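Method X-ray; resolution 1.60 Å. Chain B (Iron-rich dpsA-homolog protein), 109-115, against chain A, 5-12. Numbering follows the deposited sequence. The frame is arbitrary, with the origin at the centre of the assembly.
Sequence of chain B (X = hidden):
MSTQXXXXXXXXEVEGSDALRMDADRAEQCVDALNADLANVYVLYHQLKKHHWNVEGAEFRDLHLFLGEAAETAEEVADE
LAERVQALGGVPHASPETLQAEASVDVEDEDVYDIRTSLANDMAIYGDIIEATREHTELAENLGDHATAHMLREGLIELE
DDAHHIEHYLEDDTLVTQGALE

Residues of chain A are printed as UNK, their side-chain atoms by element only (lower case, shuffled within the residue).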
# COMPACT_ATOMS: atom_id res chain seq x y z
N ASP B 109 -25.62 13.46 31.74
CA ASP B 109 -25.94 14.85 31.54
C ASP B 109 -24.75 15.56 30.89
O ASP B 109 -23.68 14.94 30.67
CB ASP B 109 -26.25 15.48 32.90
CG ASP B 109 -25.10 15.35 33.82
OD1 ASP B 109 -25.01 14.34 34.56
OD2 ASP B 109 -24.15 16.11 33.79
N GLU B 110 -24.93 16.81 30.54
CA GLU B 110 -23.92 17.52 29.74
C GLU B 110 -22.68 18.01 30.47
O GLU B 110 -21.74 18.52 29.82
CB GLU B 110 -24.54 18.67 28.98
CG GLU B 110 -25.41 18.21 27.85
CD GLU B 110 -24.63 17.48 26.77
OE1 GLU B 110 -24.90 16.27 26.57
OE2 GLU B 110 -23.75 18.11 26.14
N ASP B 111 -22.63 17.84 31.79
CA ASP B 111 -21.38 18.12 32.48
C ASP B 111 -20.34 17.03 32.11
O ASP B 111 -20.68 15.94 31.66
CB ASP B 111 -21.56 18.18 33.98
CG ASP B 111 -22.34 19.38 34.43
OD1 ASP B 111 -22.56 20.33 33.66
OD2 ASP B 111 -22.77 19.43 35.60
N VAL B 112 -19.08 17.39 32.28
CA VAL B 112 -17.94 16.53 32.03
C VAL B 112 -17.49 15.98 33.34
O VAL B 112 -17.24 16.76 34.27
CB VAL B 112 -16.79 17.31 31.41
CG1 VAL B 112 -15.52 16.43 31.23
CG2 VAL B 112 -17.21 17.91 30.12
N TYR B 113 -17.43 14.65 33.44
CA TYR B 113 -16.98 13.96 34.63
C TYR B 113 -15.54 13.50 34.51
O TYR B 113 -14.99 13.44 33.39
CB TYR B 113 -17.93 12.80 35.01
CG TYR B 113 -19.32 13.37 35.24
CD1 TYR B 113 -20.24 13.45 34.21
CD2 TYR B 113 -19.64 13.94 36.45
CE1 TYR B 113 -21.48 14.05 34.36
CE2 TYR B 113 -20.87 14.52 36.63
CZ TYR B 113 -21.79 14.57 35.60
OH TYR B 113 -23.00 15.18 35.78
N ASP B 114 -14.93 13.15 35.65
CA ASP B 114 -13.57 12.64 35.60
C ASP B 114 -13.54 11.30 34.85
O ASP B 114 -14.58 10.69 34.60
CB ASP B 114 -12.90 12.54 36.97
CG ASP B 114 -13.42 11.42 37.87
OD1 ASP B 114 -13.42 11.64 39.10
OD2 ASP B 114 -13.76 10.30 37.55
N ILE B 115 -12.35 10.86 34.46
CA ILE B 115 -12.27 9.79 33.50
C ILE B 115 -12.73 8.45 34.10
O ILE B 115 -13.38 7.64 33.44
CB ILE B 115 -10.84 9.69 32.89
CG1 ILE B 115 -10.81 8.70 31.73
CG2 ILE B 115 -9.80 9.35 34.00
CD1 ILE B 115 -11.82 8.87 30.65
N UNK A 5 -17.00 20.05 43.71
CA UNK A 5 -18.02 19.82 42.70
C UNK A 5 -17.76 18.44 42.14
O UNK A 5 -16.63 18.01 42.02
c UNK A 5 -19.42 22.95 41.21
c UNK A 5 -18.31 22.28 42.04
n UNK A 5 -19.73 24.31 39.08
c UNK A 5 -19.01 23.15 39.74
c UNK A 5 -17.97 20.87 41.57
N UNK A 6 -18.82 17.73 41.79
CA UNK A 6 -18.60 16.42 41.25
C UNK A 6 -18.10 16.49 39.81
O UNK A 6 -17.14 15.80 39.44
o UNK A 6 -19.42 13.68 42.85
c UNK A 6 -19.84 15.56 41.42
c UNK A 6 -19.83 14.84 42.77
n UNK A 6 -20.21 15.54 43.84
N UNK A 7 -18.68 17.40 39.04
CA UNK A 7 -18.29 17.56 37.65
C UNK A 7 -16.87 18.12 37.54
O UNK A 7 -16.41 18.94 38.33
c UNK A 7 -19.25 18.46 36.91
N UNK A 8 -16.18 17.66 36.53
CA UNK A 8 -14.88 18.21 36.20
C UNK A 8 -14.98 19.54 35.44
O UNK A 8 -14.14 20.42 35.57
c UNK A 8 -14.16 17.17 35.36
c UNK A 8 -11.94 16.30 34.65
n UNK A 8 -9.75 16.94 36.33
c UNK A 8 -12.77 17.46 35.17
n UNK A 8 -8.54 17.65 34.52
c UNK A 8 -9.66 17.14 35.03
n UNK A 8 -10.66 16.83 34.22
N UNK A 9 -16.00 19.67 34.61
CA UNK A 9 -16.31 20.89 33.91
C UNK A 9 -17.83 20.96 33.78
O UNK A 9 -18.52 19.95 33.64
c UNK A 9 -15.62 20.96 32.51
N UNK A 10 -18.36 22.17 33.87
CA UNK A 10 -19.79 22.37 33.77
C UNK A 10 -20.17 22.81 32.37
O UNK A 10 -19.57 23.74 31.82
c UNK A 10 -21.66 23.74 34.73
o UNK A 10 -19.92 22.97 36.11
c UNK A 10 -20.18 23.47 34.79
N UNK A 11 -21.18 22.20 31.80
CA UNK A 11 -21.64 22.57 30.47
C UNK A 11 -21.89 24.07 30.41
O UNK A 11 -22.45 24.65 31.36
c UNK A 11 -22.91 21.86 30.15
N UNK A 12 -21.50 24.69 29.29
CA UNK A 12 -21.67 26.12 29.11
C UNK A 12 -20.55 27.02 29.65
O UNK A 12 -20.50 28.20 29.32
O HOH W 1 -16.27 13.76 38.22

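Position 5 carries four carbons in a row ending in a nitrogen, an unbranched chain. Nothing of chain B lies within reach, and the residue is exposed, a setting that suits a long charged side chain. Only lysine has such a chain: this is Lys A5, and its NZ donates a hydrogen bond to the side-chain oxygen of position 10 within its own stretch.

Position 6 has two carbons, the second carrying one oxygen and one nitrogen: a short carboxamide. Its CB comes no nearer than 5.0 Å to Tyr B113 CE2, and solvent accommodates its polar end. This is Asn A6. The backbone does the work here, for Asn A6 O accepts a short hydrogen bond of 2.5 Å from water 1, which in turn accepts one from Asp B114 N at 3.0 Å.

Position 7 shows a single carbon. The small methyl lies beside Asp B111 and Tyr B113: the CB at position 7 is 3.7 Å from Asp B111 CB and 4.3 Å from Tyr B113 CE2, while the CA is 4.0 Å from Tyr B113 CD2, approaching the ring obliquely. The residue is Ala A7.

Position 8 has three carbons, a nitrogen, and then a carbon bearing two more nitrogens. CA-to-CB points toward chain B, and the CB at position 8 packs 4.0 Å from Tyr B113 C, but the extended chain leads its end away, where its nitrogens are hydrogen-bonded elsewhere in the structure. The terminal group is the guanidinium of arginine, Arg A8. A long side chain thus lends its aliphatic root to this contact and its charge to another.

Position 9 again has one carbon, a CB that rests 4.0 Å from Val B112 CB, a modest apolar contact beside the backbone pairing. This identifies Ala A9.

Position 10 has one carbon carrying an oxygen and another carbon. CA-to-CB points away overall, though CB touches chain B, and the outer carbon comes near Asp B111. The branching at CB marks Thr A10. Its CG2 lies 3.7 Å from Asp B111 OD1; its OG1 accepts the bond from Lys A5 NZ, 3.3 Å away.

Position 11 has one carbon, pointing toward chain B. This CB sits 3.6 Å from Glu B110 O and 3.8 Å from Glu B110 CB, a close packing contact beside its backbone hydrogen bond. It is Ala A11.

Position 12 has no side-chain atoms and makes no contact with chain B. At phi 86° and psi -14°, a CB would be jammed against the carbonyl oxygen of the preceding residue, so the backbone itself calls for Gly A12.

The contact is built chiefly on main chain. Val B112 and Ala A9 form a single antiparallel bridge, with Val B112 N donating to Ala A9 O at 3.0 Å and Ala A9 N returning a bond to Val B112 O at 3.2 Å. Val B112 O also accepts from Arg A8 N at 2.7 Å. Beyond the bridge, Asp B111 OD1 accepts from Ala A11 N at 3.0 Å, so a carboxylate extends the pairing. Ala A7 and Ala A9 add small apolar contacts, and Ala A11 packs against Glu B110.

Chain A 5-12: KNARATAG
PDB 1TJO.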